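Local coordinates for putative acetamidase/formamidase (Yersinia enterocolitica subsp. palearctica serotype O:3, PDB 5UBU), which probably hydrolyses carbon-nitrogen bonds, other than peptide bonds, in linear amides, at residues Tyr286-Val289 / Ala290-Phe294; Tyr300-Leu303 / Ser304-Lys308. All blocks are in the same frame, centred on the assembly; numbering follows the deposited sequence.

Interaction 1. Residues Tyr286-Val289 / Ala290-Phe294; sequences YWLV and ADFGF
Trp287 sets CG anti to its backbone N (chi1 -174°), and Phe292 sets CG anti to its carbonyl carbon (chi1 -56°). The two side chains therefore run side by side and point the same way. Phe292 brings the rim of its ring, at CE2, over one face of the indole, 3.6 Å from Trp287 NE1. The ring planes stand at 59°, so the pair is oblique. The carboxylate of Asp291 lies at the indole edge, near the ring plane, with OD2 3.4 Å from Trp287 NE1. Leu288 packs its CB against Phe294 CD1 at 3.7 Å, and its CD2 meets Phe292 CD2 at 4.1 Å. This is the C-terminal end of helix 273-291; Phe292 is the first residue to leave helical phi/psi. Asp291 N makes a nearly straight hydrogen bond to Trp287 O. Leu288 O accepts two hydrogen bonds, Phe292 N at 3.1 Å and Phe294 N at 3.2 Å, from opposite faces of its carbonyl plane. Gly293 has a positive phi and lets the chain turn back between these two donors. Val289 CA then makes a CA-H...O contact with Phe294 O at 3.5 Å. Arg161 of the second subunit hydrogen-bonds Phe292 O and makes a cation-pi contact with Phe294. In the same chain, Trp287 and Phe292 lean on Ile264 of strand 263-270, while Phe294 packs on Ala299 of helix 296-306.

Interaction 2. Residues Tyr300-Leu303 / Ser304-Lys308; sequences YMLL and SQCGK
Leu302 O accepts both Gln305 N at 2.8 Å and Cys306 N at 3.0 Å, so a 3-10-like bond and an alpha-helical bond share one carbonyl at the end of helix 296-306. The two donors differ in approach: Cys306 N lies in the carbonyl plane, while Gln305 N comes from above it. One residue on, Gly307 N bonds Leu303 O at 2.9 Å, and Gly307 then leaves helical geometry for an extended one. Gln305 folds back on its own helix. Its chain is bent at chi2 (-53°), which brings the amide beside the preceding turn. NE2 then donates to Met301 O at 3.3 Å, with a C=O...N angle of 159°. Met301, a selenomethionine, also receives a weak bond at this oxygen from Ser304 N. The apolar contacts are light. With chi1 at -178°, Leu302 lays CG beside its carbonyl carbon, and CD1 reaches Cys306 SG at 4.0 Å. Leu303 CD2 lies 3.9 Å from Gly307 CA. The second subunit binds three of the polar side chains. Ser304 OG hydrogen-bonds Thr233 O of that subunit, Gln305 NE2 adds a weak bond to the same oxygen, and Tyr300 OH bonds Leu129 N there. The contact is largely buried, and these three polar atoms all have partners. The bond to Met301 O holds the Gln305 amide against its own helix, while Ser304 OG and Tyr300 OH tie the same turn to the second subunit. The helix end is thus part of the subunit interface.

The chain leaves strand 263-270 and enters helix 273-291, whose last turn and exit form interaction 1. A short connection leads to helix 296-306, and interaction 2 forms its end. The chain then enters strand 308-313, which pairs with strand 319-326 at the edge of the mixed sheet. Each contact closes a local turn at a helix end. They stand in series, and neither nests in nor crosses the other. Their centres are about 14 Å apart, yet they touch. Phe294 CE2 meets Leu302 CD2 at 3.6 Å, and Leu288 CD1 meets Leu303 CD1 at 4.0 Å. These pairs join the two consecutive helices, and both interactions also border the second subunit.

Interaction 1. Residues Tyr286-Val289 / Ala290-Phe294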
loop_
_atom_site.group_PDB
_atom_site.type_symbol
_atom_site.label_atom_id
_atom_site.label_comp_id
_atom_site.label_asym_id
_atom_site.label_seq_id
_atom_site.Cartn_x
_atom_site.Cartn_y
_atom_site.Cartn_z
ATOM N N TYR B 286 -20.268 7.429 9.397
ATOM C CA TYR B 286 -21.629 6.999 9.089
ATOM C C TYR B 286 -22.422 6.671 10.368
ATOM O O TYR B 286 -23.648 6.870 10.427
ATOM C CB TYR B 286 -21.675 5.814 8.126
ATOM C CG TYR B 286 -21.166 6.067 6.722
ATOM C CD1 TYR B 286 -21.216 7.339 6.132
ATOM C CD2 TYR B 286 -20.793 4.997 5.912
ATOM C CE1 TYR B 286 -20.781 7.537 4.825
ATOM C CE2 TYR B 286 -20.387 5.194 4.600
ATOM C CZ TYR B 286 -20.387 6.462 4.060
ATOM O OH TYR B 286 -19.976 6.650 2.760
ATOM N N TRP B 287 -21.708 6.180 11.377
ATOM C CA TRP B 287 -22.302 5.838 12.659
ATOM C C TRP B 287 -22.732 7.113 13.382
ATOM O O TRP B 287 -23.843 7.184 13.921
ATOM C CB TRP B 287 -21.307 4.997 13.471
ATOM C CG TRP B 287 -21.798 4.432 14.767
ATOM C CD1 TRP B 287 -23.098 4.297 15.179
ATOM C CD2 TRP B 287 -21.010 3.710 15.715
ATOM N NE1 TRP B 287 -23.149 3.651 16.383
ATOM C CE2 TRP B 287 -21.884 3.262 16.729
ATOM C CE3 TRP B 287 -19.640 3.438 15.831
ATOM C CZ2 TRP B 287 -21.437 2.561 17.846
ATOM C CZ3 TRP B 287 -19.192 2.739 16.941
ATOM C CH2 TRP B 287 -20.092 2.304 17.932
ATOM N N LEU B 288 -21.872 8.132 13.352
ATOM C CA LEU B 288 -22.171 9.416 13.983
ATOM C C LEU B 288 -23.373 10.104 13.323
ATOM O O LEU B 288 -24.181 10.731 14.011
ATOM C CB LEU B 288 -20.941 10.328 13.958
ATOM C CG LEU B 288 -19.739 9.839 14.773
ATOM C CD1 LEU B 288 -18.515 10.695 14.517
ATOM C CD2 LEU B 288 -20.060 9.798 16.258
ATOM N N VAL B 289 -23.494 9.975 12.000
ATOM C CA VAL B 289 -24.611 10.578 11.264
ATOM C C VAL B 289 -25.932 9.843 11.524
ATOM O O VAL B 289 -26.975 10.464 11.714
ATOM C CB VAL B 289 -24.325 10.617 9.738
ATOM C CG1 VAL B 289 -25.563 11.003 8.934
ATOM C CG2 VAL B 289 -23.184 11.573 9.438
ATOM N N ALA B 290 -25.869 8.520 11.548
ATOM C CA ALA B 290 -27.055 7.683 11.734
ATOM C C ALA B 290 -27.649 7.701 13.139
ATOM O O ALA B 290 -28.840 7.922 13.298
ATOM C CB ALA B 290 -26.743 6.245 11.327
ATOM N N ASP B 291 -26.814 7.478 14.151
ATOM C CA ASP B 291 -27.276 7.388 15.545
ATOM C C ASP B 291 -26.997 8.562 16.490
ATOM O O ASP B 291 -27.595 8.616 17.562
ATOM C CB ASP B 291 -26.662 6.129 16.184
ATOM C CG ASP B 291 -27.061 4.835 15.470
ATOM O OD1 ASP B 291 -27.968 4.863 14.609
ATOM O OD2 ASP B 291 -26.457 3.783 15.792
ATOM N N PHE B 292 -26.111 9.485 16.124
ATOM C CA PHE B 292 -25.774 10.598 17.044
ATOM C C PHE B 292 -26.006 12.020 16.498
ATOM O O PHE B 292 -25.346 12.971 16.912
ATOM C CB PHE B 292 -24.336 10.414 17.560
ATOM C CG PHE B 292 -24.108 9.082 18.234
ATOM C CD1 PHE B 292 -24.478 8.887 19.559
ATOM C CD2 PHE B 292 -23.527 8.026 17.546
ATOM C CE1 PHE B 292 -24.278 7.664 20.184
ATOM C CE2 PHE B 292 -23.317 6.803 18.169
ATOM C CZ PHE B 292 -23.695 6.624 19.489
ATOM N N GLY B 293 -26.956 12.149 15.575
ATOM C CA GLY B 293 -27.338 13.444 15.003
ATOM C C GLY B 293 -26.310 14.341 14.331
ATOM O O GLY B 293 -26.546 15.545 14.187
ATOM N N PHE B 294 -25.180 13.784 13.917
ATOM C CA PHE B 294 -24.168 14.582 13.231
ATOM C C PHE B 294 -24.507 14.810 11.767
ATOM O O PHE B 294 -25.185 14.002 11.146
ATOM C CB PHE B 294 -22.792 13.900 13.276
ATOM C CG PHE B 294 -22.071 14.036 14.583
ATOM C CD1 PHE B 294 -22.385 13.222 15.662
ATOM C CD2 PHE B 294 -21.036 14.957 14.720
ATOM C CE1 PHE B 294 -21.701 13.348 16.864
ATOM C CE2 PHE B 294 -20.348 15.079 15.912
ATOM C CZ PHE B 294 -20.681 14.278 16.987
#

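Interaction 2. Residues Tyr300-Leu303 / Ser304-Lys308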
loop_
_atom_site.group_PDB
_atom_site.type_symbol
_atom_site.label_atom_id
_atom_site.label_comp_id
_atom_site.label_asym_id
_atom_site.label_seq_id
_atom_site.Cartn_x
_atom_site.Cartn_y
_atom_site.Cartn_z
ATOM N N TYR B 300 -16.843 14.674 9.760
ATOM C CA TYR B 300 -15.570 14.454 9.070
ATOM C C TYR B 300 -14.511 15.456 9.527
ATOM O O TYR B 300 -13.400 15.074 9.905
ATOM C CB TYR B 300 -15.823 14.538 7.559
ATOM C CG TYR B 300 -14.641 14.375 6.622
ATOM C CD1 TYR B 300 -13.781 13.293 6.722
ATOM C CD2 TYR B 300 -14.483 15.227 5.543
ATOM C CE1 TYR B 300 -12.732 13.125 5.826
ATOM C CE2 TYR B 300 -13.450 15.061 4.641
ATOM C CZ TYR B 300 -12.584 14.001 4.779
ATOM O OH TYR B 300 -11.563 13.851 3.871
HETATM N N MSE B 301 -14.873 16.733 9.533
HETATM C CA MSE B 301 -13.952 17.791 9.942
HETATM C C MSE B 301 -13.713 17.761 11.424
HETATM O O MSE B 301 -12.631 18.115 11.866
HETATM C CB MSE B 301 -14.477 19.146 9.505
HETATM C CG MSE B 301 -14.483 19.246 7.985
HETATM SE SE MSE B 301 -15.228 20.980 7.412
HETATM C CE MSE B 301 -13.813 22.249 7.904
ATOM N N LEU B 302 -14.707 17.338 12.205
ATOM C CA LEU B 302 -14.543 17.267 13.663
ATOM C C LEU B 302 -13.567 16.149 14.035
ATOM O O LEU B 302 -12.735 16.327 14.927
ATOM C CB LEU B 302 -15.885 17.049 14.387
ATOM C CG LEU B 302 -15.806 17.002 15.917
ATOM C CD1 LEU B 302 -15.355 18.338 16.476
ATOM C CD2 LEU B 302 -17.136 16.612 16.527
ATOM N N LEU B 303 -13.690 14.994 13.371
ATOM C CA LEU B 303 -12.797 13.856 13.622
ATOM C C LEU B 303 -11.372 14.170 13.217
ATOM O O LEU B 303 -10.444 13.501 13.655
ATOM C CB LEU B 303 -13.268 12.593 12.907
ATOM C CG LEU B 303 -14.494 11.931 13.511
ATOM C CD1 LEU B 303 -14.947 10.775 12.638
ATOM C CD2 LEU B 303 -14.195 11.457 14.923
ATOM N N SER B 304 -11.206 15.182 12.372
ATOM C CA SER B 304 -9.888 15.615 11.958
ATOM C C SER B 304 -9.237 16.385 13.126
ATOM O O SER B 304 -8.063 16.747 13.059
ATOM C CB SER B 304 -9.997 16.494 10.713
ATOM O OG SER B 304 -8.724 16.745 10.148
ATOM N N GLN B 305 -10.010 16.610 14.196
ATOM C CA GLN B 305 -9.543 17.323 15.392
ATOM C C GLN B 305 -9.586 16.444 16.662
ATOM O O GLN B 305 -8.789 16.658 17.579
ATOM C CB GLN B 305 -10.428 18.558 15.665
ATOM C CG GLN B 305 -10.840 19.377 14.445
ATOM C CD GLN B 305 -9.681 19.817 13.582
ATOM O OE1 GLN B 305 -8.568 20.036 14.071
ATOM N NE2 GLN B 305 -9.942 19.975 12.286
ATOM N N CYS B 306 -10.503 15.466 16.703
ATOM C CA CYS B 306 -10.713 14.614 17.891
ATOM C C CYS B 306 -10.605 13.118 17.712
ATOM O O CYS B 306 -10.631 12.379 18.696
ATOM C CB CYS B 306 -12.128 14.853 18.400
ATOM S SG CYS B 306 -12.452 16.579 18.666
ATOM N N GLY B 307 -10.559 12.656 16.474
ATOM C CA GLY B 307 -10.480 11.233 16.229
ATOM C C GLY B 307 -9.223 10.613 16.805
ATOM O O GLY B 307 -8.164 11.236 16.811
ATOM N N LYS B 308 -9.372 9.406 17.333
ATOM C CA LYS B 308 -8.264 8.627 17.882
ATOM C C LYS B 308 -8.135 7.337 17.088
ATOM O O LYS B 308 -9.129 6.748 16.686
ATOM C CB LYS B 308 -8.437 8.288 19.369
ATOM C CG LYS B 308 -8.483 9.437 20.375
ATOM C CD LYS B 308 -7.457 10.510 20.097
ATOM C CE LYS B 308 -7.488 11.561 21.199
ATOM N NZ LYS B 308 -6.693 12.704 20.731
#